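PDB 2I3D: hypothetical protein Atu1826 from Agrobacterium tumefaciens, which is of unknown function but is probably a hydrolase of the alpha/beta hydrolase fold, related in sequence to the S15 family of X-Pro dipeptidyl-peptidases. Local coordinates for residues I52-N64 and R84-F97. Sequence-based numbering, arbitrary orientation.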
loop_
_atom_site.group_PDB
_atom_site.type_symbol
_atom_site.label_atom_id
_atom_site.label_comp_id
_atom_site.label_asym_id
_atom_site.label_seq_id
_atom_site.Cartn_x
_atom_site.Cartn_y
_atom_site.Cartn_z
ATOM N N ILE B 52 -4.540 -6.720 -13.600
ATOM C CA ILE B 52 -3.941 -6.738 -12.251
ATOM C C ILE B 52 -5.039 -6.505 -11.209
ATOM O O ILE B 52 -5.783 -5.487 -11.328
ATOM C CB ILE B 52 -2.846 -5.626 -12.091
ATOM C CG1 ILE B 52 -2.015 -5.470 -13.373
ATOM C CG2 ILE B 52 -1.994 -5.908 -10.825
ATOM C CD1 ILE B 52 -1.179 -6.686 -13.761
ATOM N N LEU B 53 -5.130 -7.402 -10.206
ATOM C CA LEU B 53 -6.248 -7.432 -9.254
ATOM C C LEU B 53 -5.775 -7.184 -7.827
ATOM O O LEU B 53 -4.779 -7.757 -7.397
ATOM C CB LEU B 53 -7.001 -8.783 -9.359
ATOM C CG LEU B 53 -7.530 -9.051 -10.778
ATOM C CD1 LEU B 53 -8.084 -10.483 -10.933
ATOM C CD2 LEU B 53 -8.556 -7.966 -11.174
ATOM N N HIS B 54 -6.482 -6.312 -7.100
ATOM C CA HIS B 54 -5.994 -5.837 -5.791
ATOM C C HIS B 54 -6.562 -6.601 -4.566
ATOM O O HIS B 54 -7.496 -7.424 -4.709
ATOM C CB HIS B 54 -6.224 -4.306 -5.691
ATOM C CG HIS B 54 -7.665 -3.910 -5.545
ATOM N ND1 HIS B 54 -8.388 -4.106 -4.389
ATOM C CD2 HIS B 54 -8.491 -3.247 -6.400
ATOM C CE1 HIS B 54 -9.606 -3.598 -4.539
ATOM N NE2 HIS B 54 -9.689 -3.059 -5.741
ATOM N N PRO B 55 -5.996 -6.374 -3.360
ATOM C CA PRO B 55 -6.507 -7.000 -2.144
ATOM C C PRO B 55 -7.886 -6.570 -1.675
ATOM O O PRO B 55 -8.472 -5.585 -2.180
ATOM C CB PRO B 55 -5.478 -6.609 -1.053
ATOM C CG PRO B 55 -4.205 -6.358 -1.838
ATOM C CD PRO B 55 -4.704 -5.684 -3.128
ATOM N N HIS B 56 -8.364 -7.289 -0.662
ATOM C CA HIS B 56 -9.635 -6.933 -0.017
ATOM C C HIS B 56 -9.493 -5.564 0.680
ATOM O O HIS B 56 -8.413 -5.224 1.181
ATOM C CB HIS B 56 -9.949 -7.997 1.022
ATOM C CG HIS B 56 -11.344 -7.959 1.533
ATOM N ND1 HIS B 56 -11.765 -7.048 2.480
ATOM C CD2 HIS B 56 -12.396 -8.774 1.284
ATOM C CE1 HIS B 56 -13.036 -7.293 2.771
ATOM N NE2 HIS B 56 -13.441 -8.330 2.051
ATOM N N PRO B 57 -10.578 -4.775 0.725
ATOM C CA PRO B 57 -10.465 -3.500 1.482
ATOM C C PRO B 57 -10.101 -3.630 2.970
ATOM O O PRO B 57 -9.579 -2.651 3.567
ATOM C CB PRO B 57 -11.836 -2.842 1.304
ATOM C CG PRO B 57 -12.778 -3.961 0.885
ATOM C CD PRO B 57 -11.890 -4.933 0.065
ATOM N N GLN B 58 -10.317 -4.788 3.581
ATOM C CA GLN B 58 -9.948 -4.927 4.997
ATOM C C GLN B 58 -8.425 -4.824 5.177
ATOM O O GLN B 58 -7.934 -4.472 6.273
ATOM C CB GLN B 58 -10.491 -6.216 5.599
ATOM C CG GLN B 58 -9.680 -7.479 5.261
ATOM C CD GLN B 58 -10.390 -8.746 5.697
ATOM O OE1 GLN B 58 -11.214 -8.713 6.623
ATOM N NE2 GLN B 58 -10.091 -9.875 5.028
ATOM N N PHE B 59 -7.680 -5.168 4.127
ATOM C CA PHE B 59 -6.204 -5.073 4.160
ATOM C C PHE B 59 -5.736 -3.869 3.372
ATOM O O PHE B 59 -4.588 -3.812 2.932
ATOM C CB PHE B 59 -5.552 -6.369 3.646
ATOM C CG PHE B 59 -5.770 -7.543 4.547
ATOM C CD1 PHE B 59 -5.262 -7.533 5.851
ATOM C CD2 PHE B 59 -6.512 -8.643 4.127
ATOM C CE1 PHE B 59 -5.450 -8.620 6.713
ATOM C CE2 PHE B 59 -6.728 -9.743 5.005
ATOM C CZ PHE B 59 -6.195 -9.722 6.294
ATOM N N GLY B 60 -6.645 -2.922 3.181
ATOM C CA GLY B 60 -6.322 -1.671 2.509
ATOM C C GLY B 60 -6.160 -1.808 0.990
ATOM O O GLY B 60 -5.474 -0.997 0.370
ATOM N N GLY B 61 -6.810 -2.815 0.387
ATOM C CA GLY B 61 -6.669 -3.056 -1.063
ATOM C C GLY B 61 -7.296 -1.950 -1.920
ATOM O O GLY B 61 -8.476 -1.606 -1.728
ATOM N N THR B 62 -6.494 -1.403 -2.842
ATOM C CA THR B 62 -6.961 -0.569 -3.941
ATOM C C THR B 62 -6.015 -0.800 -5.139
ATOM O O THR B 62 -4.937 -1.400 -5.000
ATOM C CB THR B 62 -6.950 0.960 -3.630
ATOM O OG1 THR B 62 -5.611 1.464 -3.799
ATOM C CG2 THR B 62 -7.533 1.294 -2.215
HETATM N N MSE B 63 -6.425 -0.334 -6.308
HETATM C CA MSE B 63 -5.575 -0.430 -7.490
HETATM C C MSE B 63 -4.271 0.353 -7.355
HETATM O O MSE B 63 -3.387 0.207 -8.200
HETATM C CB MSE B 63 -6.316 0.054 -8.733
HETATM C CG MSE B 63 -6.522 1.589 -8.738
HETATM SE SE MSE B 63 -7.606 2.110 -10.201
HETATM C CE MSE B 63 -7.560 4.013 -9.855
ATOM N N ASN B 64 -4.178 1.227 -6.352
ATOM C CA ASN B 64 -2.905 1.944 -6.204
ATOM C C ASN B 64 -1.991 1.483 -5.086
ATOM O O ASN B 64 -0.975 2.119 -4.848
ATOM C CB ASN B 64 -3.135 3.427 -6.129
ATOM C CG ASN B 64 -3.728 3.981 -7.418
ATOM O OD1 ASN B 64 -4.731 4.643 -7.353
ATOM N ND2 ASN B 64 -3.151 3.637 -8.592
ATOM N N ARG B 84 -5.105 -2.118 -14.508
ATOM C CA ARG B 84 -5.491 -2.372 -13.128
ATOM C C ARG B 84 -6.770 -1.585 -12.878
ATOM O O ARG B 84 -7.032 -0.567 -13.523
ATOM C CB ARG B 84 -4.408 -1.976 -12.115
ATOM C CG ARG B 84 -3.964 -0.476 -12.197
ATOM C CD ARG B 84 -2.744 -0.245 -11.275
ATOM N NE ARG B 84 -2.590 1.160 -10.894
ATOM C CZ ARG B 84 -2.013 2.094 -11.657
ATOM N NH1 ARG B 84 -1.532 1.803 -12.866
ATOM N NH2 ARG B 84 -1.920 3.332 -11.198
ATOM N N PHE B 85 -7.584 -2.053 -11.953
ATOM C CA PHE B 85 -8.830 -1.323 -11.655
ATOM C C PHE B 85 -9.311 -1.587 -10.232
ATOM O O PHE B 85 -8.902 -2.551 -9.595
ATOM C CB PHE B 85 -9.928 -1.740 -12.659
ATOM C CG PHE B 85 -10.475 -3.131 -12.430
ATOM C CD1 PHE B 85 -11.635 -3.313 -11.666
ATOM C CD2 PHE B 85 -9.808 -4.260 -12.943
ATOM C CE1 PHE B 85 -12.129 -4.596 -11.406
ATOM C CE2 PHE B 85 -10.306 -5.559 -12.670
ATOM C CZ PHE B 85 -11.462 -5.708 -11.913
ATOM N N ASN B 86 -10.205 -0.715 -9.751
ATOM C CA ASN B 86 -10.779 -0.846 -8.432
ATOM C C ASN B 86 -12.010 -1.712 -8.500
ATOM O O ASN B 86 -12.892 -1.469 -9.336
ATOM C CB ASN B 86 -11.127 0.526 -7.868
ATOM C CG ASN B 86 -9.938 1.203 -7.227
ATOM O OD1 ASN B 86 -8.977 0.535 -6.784
ATOM N ND2 ASN B 86 -9.997 2.538 -7.126
ATOM N N PHE B 87 -12.075 -2.713 -7.629
ATOM C CA PHE B 87 -13.312 -3.526 -7.523
ATOM C C PHE B 87 -14.495 -2.640 -7.131
ATOM O O PHE B 87 -14.303 -1.548 -6.561
ATOM C CB PHE B 87 -13.182 -4.659 -6.503
ATOM C CG PHE B 87 -12.335 -5.814 -6.987
ATOM C CD1 PHE B 87 -12.635 -6.500 -8.184
ATOM C CD2 PHE B 87 -11.249 -6.247 -6.206
ATOM C CE1 PHE B 87 -11.812 -7.583 -8.609
ATOM C CE2 PHE B 87 -10.440 -7.340 -6.595
ATOM C CZ PHE B 87 -10.707 -8.001 -7.811
ATOM N N ARG B 88 -15.715 -3.107 -7.419
ATOM C CA ARG B 88 -16.938 -2.416 -6.915
ATOM C C ARG B 88 -16.772 -1.977 -5.467
ATOM O O ARG B 88 -16.264 -2.757 -4.619
ATOM C CB ARG B 88 -18.174 -3.330 -7.013
ATOM C CG ARG B 88 -18.092 -4.610 -6.175
ATOM C CD ARG B 88 -19.257 -5.581 -6.513
ATOM N NE ARG B 88 -19.272 -5.944 -7.924
ATOM C CZ ARG B 88 -20.333 -6.471 -8.543
ATOM N NH1 ARG B 88 -21.434 -6.716 -7.832
ATOM N NH2 ARG B 88 -20.286 -6.765 -9.843
ATOM N N SER B 89 -17.209 -0.730 -5.206
ATOM C CA SER B 89 -17.222 -0.056 -3.876
ATOM C C SER B 89 -15.902 0.631 -3.546
ATOM O O SER B 89 -15.875 1.454 -2.639
ATOM C CB SER B 89 -17.593 -0.982 -2.726
ATOM O OG SER B 89 -16.439 -1.666 -2.209
ATOM N N ILE B 90 -14.811 0.275 -4.246
ATOM C CA ILE B 90 -13.476 0.837 -3.963
ATOM C C ILE B 90 -13.214 2.111 -4.822
ATOM O O ILE B 90 -13.456 2.133 -6.036
ATOM C CB ILE B 90 -12.384 -0.249 -4.263
ATOM C CG1 ILE B 90 -12.722 -1.624 -3.606
ATOM C CG2 ILE B 90 -10.960 0.282 -3.960
ATOM C CD1 ILE B 90 -12.820 -1.632 -2.099
ATOM N N GLY B 91 -12.720 3.172 -4.191
ATOM C CA GLY B 91 -12.468 4.432 -4.912
ATOM C C GLY B 91 -13.750 4.976 -5.526
ATOM O O GLY B 91 -14.765 5.089 -4.856
ATOM N N ARG B 92 -13.724 5.230 -6.822
ATOM C CA ARG B 92 -14.896 5.716 -7.534
ATOM C C ARG B 92 -15.723 4.586 -8.158
ATOM O O ARG B 92 -16.742 4.826 -8.837
ATOM C CB ARG B 92 -14.457 6.701 -8.608
ATOM C CG ARG B 92 -13.846 7.992 -8.065
ATOM C CD ARG B 92 -13.163 8.676 -9.241
ATOM N NE ARG B 92 -12.575 9.999 -9.010
ATOM C CZ ARG B 92 -13.002 11.114 -9.618
ATOM N NH1 ARG B 92 -14.056 11.067 -10.444
ATOM N NH2 ARG B 92 -12.403 12.281 -9.392
ATOM N N SER B 93 -15.289 3.334 -7.986
ATOM C CA SER B 93 -16.115 2.244 -8.502
ATOM C C SER B 93 -17.396 2.136 -7.673
ATOM O O SER B 93 -17.359 2.125 -6.458
ATOM C CB SER B 93 -15.328 0.934 -8.501
ATOM O OG SER B 93 -14.290 1.017 -9.475
ATOM N N GLN B 94 -18.527 2.048 -8.365
ATOM C CA GLN B 94 -19.837 1.987 -7.731
ATOM C C GLN B 94 -20.139 0.607 -7.195
ATOM O O GLN B 94 -19.426 -0.356 -7.492
ATOM C CB GLN B 94 -20.893 2.366 -8.768
ATOM C CG GLN B 94 -20.815 3.824 -9.147
ATOM C CD GLN B 94 -21.905 4.189 -10.113
ATOM O OE1 GLN B 94 -21.977 3.664 -11.217
ATOM N NE2 GLN B 94 -22.780 5.093 -9.689
ATOM N N GLY B 95 -21.218 0.510 -6.419
ATOM C CA GLY B 95 -21.678 -0.754 -5.896
ATOM C C GLY B 95 -21.152 -1.070 -4.531
ATOM O O GLY B 95 -20.470 -0.238 -3.915
ATOM N N GLU B 96 -21.530 -2.259 -4.053
ATOM C CA GLU B 96 -21.207 -2.763 -2.729
ATOM C C GLU B 96 -20.245 -3.941 -2.864
ATOM O O GLU B 96 -20.464 -4.821 -3.708
ATOM C CB GLU B 96 -22.477 -3.281 -2.034
ATOM C CG GLU B 96 -23.437 -2.204 -1.539
ATOM C CD GLU B 96 -24.294 -2.707 -0.372
ATOM O OE1 GLU B 96 -24.735 -3.872 -0.420
ATOM O OE2 GLU B 96 -24.521 -1.951 0.596
ATOM N N PHE B 97 -19.248 -3.991 -1.996
ATOM C CA PHE B 97 -18.351 -5.134 -2.029
ATOM C C PHE B 97 -19.123 -6.389 -1.612
ATOM O O PHE B 97 -20.075 -6.311 -0.826
ATOM C CB PHE B 97 -17.147 -4.855 -1.144
ATOM C CG PHE B 97 -15.900 -5.629 -1.539
ATOM C CD1 PHE B 97 -14.998 -5.109 -2.500
ATOM C CD2 PHE B 97 -15.634 -6.854 -0.930
ATOM C CE1 PHE B 97 -13.836 -5.832 -2.849
ATOM C CE2 PHE B 97 -14.520 -7.570 -1.250
ATOM C CZ PHE B 97 -13.598 -7.064 -2.198
HETATM O O HOH W 1 -6.142 -3.490 -9.444
HETATM O O HOH W 2 -8.844 -5.335 -8.784
#
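In the beta-alpha-beta unit of strand 49-53, helix 66-77 and strand 81-85, the loops that follow the two strands meet around His54, beyond the C-terminal strand ends, where alpha/beta hydrolases usually place their active site. Two waters join the diverging strands: one donates to Ile52 O and Phe85 O, the other links His54 N to Phe85 O. His54 ND1 donates to Pro55 O (2.7 Å), while His54 NE2 accepts a nearly straight bond from Phe87 N (3.1 Å), 22° out of the ring plane. The edge of Phe87 lies against one face of the imidazole, Thr62 CA over the other. With CG beside its backbone N (chi1 -84°), Asn86 turns OD1 to accept from Met63 N at 2.7 Å, nearly along the C=O axis, and ND2 binds Glu36. Met63, a selenomethionine, crosses this amide, its CG 3.3 Å from Asn86 OD1. Farther out, Pro57 CD stands over the Phe97 ring, 3.7 Å from its centroid, and Phe97 turns an edge to the face of His56, whose side chain lies near, without touching, the putative Ser130-His212-Asp179 triad. The pattern is consistent with a neutral His54 carrying its proton on ND1, its rotation fixed by both bonds.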